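Local coordinates for protein cytochrome P450 (CYP102L1) (Mycobacterium phage Adler, PDB 6N6Q) that probably acts as a haem-thiolate monooxygenase, a virus-encoded cytochrome P450 that binds iron protoporphyrin IX (haem) for oxidative chemistry, at residues A286-L291 against S461-R466; A290-A295 against P446-K451. All coordinates share one frame; numbering follows the deposited sequence.

Contact 1 (A286-L291 against S461-R466); sequences AIAFAL and SDLQLR
Ala288 and Leu463 bring the two backbones to their nearest approach, with CA atoms 8.0 Å apart, and Leu291 lies against Leu465 one helical turn further on. Leu463, just before strand 464-469, and Leu465, within it, both aim at the helix; Leu291 points back at them, whereas Ala288 is met from its flank. Gln464 and Arg466, alternating with the two leucines, are partly exposed.

Leu463 does its touching with one methyl. Its CG stands anti to the backbone N (chi1 -178°), which extends the branch toward the helix and brings CD2 to 3.3 Å from Ala288 O. This is a close approach from the flank of the carbonyl, with an angle of about 117° at the oxygen. The same CD2 lies 4.1 Å from Ala288 CB, and the small alanine side chain lets the methyl settle near the helix backbone. Leu465 also leads with a single methyl: CD1 comes within 3.8 Å of Leu291 CB and 3.9 Å from Leu291 O, touching the root of that side chain rather than its branched end. The contact thus consists of methyl groups packed against side-chain carbons and carbonyl oxygens of the helix, and all four residues are buried.

Helix 265-296 is the long central I-helix of the P450 fold, and the side chain of Ala288 is about 11 Å from the haem. Strand 464-469 is the middle strand of a small antiparallel sheet, with 150-151 and 440-444 at its edges; Arg466 makes a salt bridge to Glu443 of the latter. Ile152, at the start of helix 152-169, packs on Ala288, Leu291 and Leu465, while helix 422-439 reaches Leu291 through Leu433 and Ile436.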
# COMPACT_ATOMS: atom_id res chain seq x y z
N ALA A 286 1.07 -4.95 4.86
CA ALA A 286 0.56 -4.49 6.15
C ALA A 286 -0.13 -5.63 6.90
O ALA A 286 0.06 -5.79 8.11
CB ALA A 286 -0.40 -3.32 5.96
N ILE A 287 -0.94 -6.42 6.19
CA ILE A 287 -1.56 -7.59 6.81
C ILE A 287 -0.50 -8.58 7.27
O ILE A 287 -0.60 -9.16 8.36
CB ILE A 287 -2.56 -8.24 5.82
CG1 ILE A 287 -3.74 -7.32 5.56
CG2 ILE A 287 -3.03 -9.59 6.35
CD1 ILE A 287 -4.60 -7.74 4.39
N ALA A 288 0.53 -8.79 6.45
CA ALA A 288 1.59 -9.72 6.82
C ALA A 288 2.33 -9.26 8.07
O ALA A 288 2.71 -10.07 8.92
CB ALA A 288 2.56 -9.90 5.66
N PHE A 289 2.54 -7.94 8.21
CA PHE A 289 3.15 -7.42 9.43
C PHE A 289 2.24 -7.63 10.63
O PHE A 289 2.70 -8.04 11.70
CB PHE A 289 3.47 -5.93 9.26
CG PHE A 289 4.80 -5.66 8.63
CD1 PHE A 289 5.98 -6.00 9.27
CD2 PHE A 289 4.88 -5.02 7.40
CE1 PHE A 289 7.21 -5.74 8.70
CE2 PHE A 289 6.11 -4.76 6.81
CZ PHE A 289 7.27 -5.12 7.46
N ALA A 290 0.94 -7.35 10.47
CA ALA A 290 0.01 -7.53 11.58
C ALA A 290 -0.13 -9.00 11.97
O ALA A 290 -0.31 -9.30 13.15
CB ALA A 290 -1.36 -6.95 11.22
N LEU A 291 -0.04 -9.91 11.00
CA LEU A 291 -0.07 -11.33 11.33
C LEU A 291 1.17 -11.73 12.12
O LEU A 291 1.09 -12.56 13.04
CB LEU A 291 -0.19 -12.17 10.06
CG LEU A 291 -1.59 -12.19 9.43
CD1 LEU A 291 -1.59 -13.03 8.16
CD2 LEU A 291 -2.60 -12.71 10.42
N SER A 461 10.37 -10.42 5.15
CA SER A 461 11.06 -11.43 4.36
C SER A 461 11.15 -12.74 5.13
O SER A 461 11.43 -12.75 6.34
CB SER A 461 12.46 -10.96 3.97
OG SER A 461 13.27 -10.74 5.10
N ASP A 462 10.90 -13.85 4.43
CA ASP A 462 10.95 -15.20 5.00
C ASP A 462 9.94 -15.38 6.13
O ASP A 462 10.18 -16.13 7.08
CB ASP A 462 12.37 -15.54 5.48
CG ASP A 462 12.60 -17.03 5.64
OD1 ASP A 462 11.66 -17.81 5.34
OD2 ASP A 462 13.71 -17.42 6.06
N LEU A 463 8.80 -14.70 6.03
CA LEU A 463 7.75 -14.80 7.05
C LEU A 463 6.88 -16.01 6.76
O LEU A 463 6.19 -16.06 5.73
CB LEU A 463 6.91 -13.53 7.08
CG LEU A 463 5.82 -13.50 8.15
CD1 LEU A 463 6.42 -13.58 9.54
CD2 LEU A 463 4.96 -12.25 8.01
N GLN A 464 6.91 -16.99 7.66
CA GLN A 464 6.12 -18.21 7.53
C GLN A 464 5.34 -18.43 8.82
O GLN A 464 5.91 -18.38 9.91
CB GLN A 464 7.01 -19.42 7.24
CG GLN A 464 7.56 -19.48 5.83
CD GLN A 464 8.42 -20.71 5.59
OE1 GLN A 464 9.18 -21.12 6.46
NE2 GLN A 464 8.29 -21.30 4.41
N LEU A 465 4.04 -18.67 8.68
CA LEU A 465 3.18 -19.00 9.81
C LEU A 465 2.51 -20.35 9.56
O LEU A 465 2.46 -20.84 8.43
CB LEU A 465 2.11 -17.93 10.04
CG LEU A 465 2.57 -16.53 10.47
CD1 LEU A 465 1.38 -15.61 10.63
CD2 LEU A 465 3.39 -16.60 11.75
N ARG A 466 1.99 -20.94 10.63
CA ARG A 466 1.21 -22.16 10.55
C ARG A 466 -0.07 -21.98 11.34
O ARG A 466 -0.10 -21.29 12.36
CB ARG A 466 2.00 -23.37 11.06
CG ARG A 466 1.35 -24.71 10.74
CD ARG A 466 2.38 -25.82 10.71
NE ARG A 466 3.11 -25.93 11.97
CZ ARG A 466 4.13 -26.75 12.17
NH1 ARG A 466 4.56 -27.53 11.18
NH2 ARG A 466 4.73 -26.79 13.35

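Contact 2 (A290-A295 against P446-K451); sequences ALHFLA and PGYELK
Leu450 packs into the angle between His292 and Phe293, and this is the tight part of the contact. Its CD1 sits over one face of the imidazole in a CH-pi contact, 4.2 Å from the ring centroid and 15° off the normal. From the same side chain, CB approaches His292 NE2 at 3.9 Å, and CD2 meets Phe293 CZ at 3.9 Å. The imidazole reaches outward because CG is anti to the backbone N (chi1 164°); His292 CD2 lies 3.6 Å above the plane of the Phe293 ring, offset toward its rim, so the two neighbouring rings pack together.

Tyr448 makes the looser side. It offers His292 only a ring edge, CE2 lying 4.1 Å from His292 CE1, and its hydroxyl bonds instead to Ser461 O. Solvent lies beyond, where Glu449 points away from the helix and Lys451 is exposed.

Phe293 stacks on Phe391 and touches Leu341 of helix 329-341, while Trp342 packs on both Phe293 and Leu450. Loop 446-451, between strands 440-444 and 451-454, lies against His292 and Phe293 near the C-terminal end of helix 265-296.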
# COMPACT_ATOMS: atom_id res chain seq x y z
N ALA A 290 0.94 -7.35 10.47
CA ALA A 290 0.01 -7.53 11.58
C ALA A 290 -0.13 -9.00 11.97
O ALA A 290 -0.31 -9.30 13.15
CB ALA A 290 -1.36 -6.95 11.22
N LEU A 291 -0.04 -9.91 11.00
CA LEU A 291 -0.07 -11.33 11.33
C LEU A 291 1.17 -11.73 12.12
O LEU A 291 1.09 -12.56 13.04
CB LEU A 291 -0.19 -12.17 10.06
CG LEU A 291 -1.59 -12.19 9.43
CD1 LEU A 291 -1.59 -13.03 8.16
CD2 LEU A 291 -2.60 -12.71 10.42
N HIS A 292 2.33 -11.16 11.78
CA HIS A 292 3.55 -11.47 12.52
C HIS A 292 3.44 -11.00 13.97
O HIS A 292 3.74 -11.75 14.90
CB HIS A 292 4.76 -10.83 11.85
CG HIS A 292 5.97 -10.76 12.73
ND1 HIS A 292 6.76 -11.86 12.99
CD2 HIS A 292 6.50 -9.74 13.43
CE1 HIS A 292 7.74 -11.51 13.80
NE2 HIS A 292 7.61 -10.23 14.09
N PHE A 293 3.01 -9.75 14.17
CA PHE A 293 2.95 -9.21 15.52
C PHE A 293 1.83 -9.86 16.34
O PHE A 293 1.93 -9.93 17.57
CB PHE A 293 2.78 -7.69 15.47
CG PHE A 293 4.04 -6.96 15.11
CD1 PHE A 293 5.23 -7.24 15.75
CD2 PHE A 293 4.03 -5.99 14.11
CE1 PHE A 293 6.40 -6.57 15.42
CE2 PHE A 293 5.19 -5.32 13.77
CZ PHE A 293 6.38 -5.61 14.42
N LEU A 294 0.78 -10.35 15.68
CA LEU A 294 -0.25 -11.11 16.39
C LEU A 294 0.25 -12.50 16.75
O LEU A 294 -0.13 -13.04 17.80
CB LEU A 294 -1.53 -11.19 15.56
CG LEU A 294 -2.38 -9.93 15.43
CD1 LEU A 294 -3.47 -10.13 14.39
CD2 LEU A 294 -2.97 -9.53 16.77
N ALA A 295 1.08 -13.10 15.90
CA ALA A 295 1.63 -14.42 16.18
C ALA A 295 2.80 -14.39 17.15
O ALA A 295 3.28 -15.45 17.56
CB ALA A 295 2.07 -15.09 14.88
N PRO A 446 9.83 -21.00 15.11
CA PRO A 446 10.81 -20.80 16.18
C PRO A 446 12.17 -20.39 15.63
O PRO A 446 12.62 -20.90 14.61
CB PRO A 446 10.86 -22.17 16.87
CG PRO A 446 9.58 -22.85 16.48
CD PRO A 446 9.28 -22.37 15.10
N GLY A 447 12.81 -19.46 16.33
CA GLY A 447 14.10 -18.94 15.92
C GLY A 447 14.05 -17.83 14.90
O GLY A 447 15.03 -17.09 14.76
N TYR A 448 12.94 -17.68 14.18
CA TYR A 448 12.82 -16.61 13.20
C TYR A 448 12.81 -15.25 13.88
O TYR A 448 12.25 -15.08 14.97
CB TYR A 448 11.55 -16.79 12.36
CG TYR A 448 11.22 -15.60 11.49
CD1 TYR A 448 11.81 -15.44 10.24
CD2 TYR A 448 10.32 -14.63 11.92
CE1 TYR A 448 11.51 -14.35 9.45
CE2 TYR A 448 10.02 -13.54 11.13
CZ TYR A 448 10.61 -13.40 9.90
OH TYR A 448 10.31 -12.32 9.11
N GLU A 449 13.42 -14.27 13.22
CA GLU A 449 13.39 -12.89 13.67
C GLU A 449 13.05 -11.98 12.49
O GLU A 449 13.35 -12.30 11.34
CB GLU A 449 14.71 -12.48 14.32
CG GLU A 449 14.83 -12.96 15.76
CD GLU A 449 16.24 -13.37 16.13
OE1 GLU A 449 17.19 -13.00 15.40
OE2 GLU A 449 16.40 -14.07 17.15
N LEU A 450 12.43 -10.85 12.80
CA LEU A 450 11.82 -10.00 11.78
C LEU A 450 12.89 -9.31 10.94
O LEU A 450 13.65 -8.48 11.45
CB LEU A 450 10.90 -8.97 12.44
CG LEU A 450 10.14 -8.04 11.49
CD1 LEU A 450 9.26 -8.83 10.54
CD2 LEU A 450 9.32 -7.03 12.28
N LYS A 451 12.95 -9.66 9.66
CA LYS A 451 13.77 -8.97 8.68
C LYS A 451 12.87 -8.36 7.62
O LYS A 451 11.93 -9.02 7.15
CB LYS A 451 14.79 -9.93 8.03
CG LYS A 451 16.18 -9.88 8.64
CD LYS A 451 16.14 -10.04 10.15
CE LYS A 451 17.54 -10.05 10.75
NZ LYS A 451 18.33 -11.23 10.27

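Both contacts use helix 265-296, sharing Ala290 and Leu291, and their centres are 7 Å apart. Contact 1 is the core one, its four touching residues all buried, and nearer the middle of the chain; contact 2 lies toward the helix's C-terminal end, partly buried beside solvent. Their chemistry follows: leucine methyls against alanine, the leucine CB and carbonyl oxygens inside, aromatic rings and imidazole with a leucine further out. The two non-helical segments are also tied to each other, Ser461 N lying 2.9 Å from Lys451 O in a probable hydrogen bond. Leu465 CD2, 3.7 Å from Ala295 CB, extends the apolar packing from contact 1 to the helix segment of contact 2.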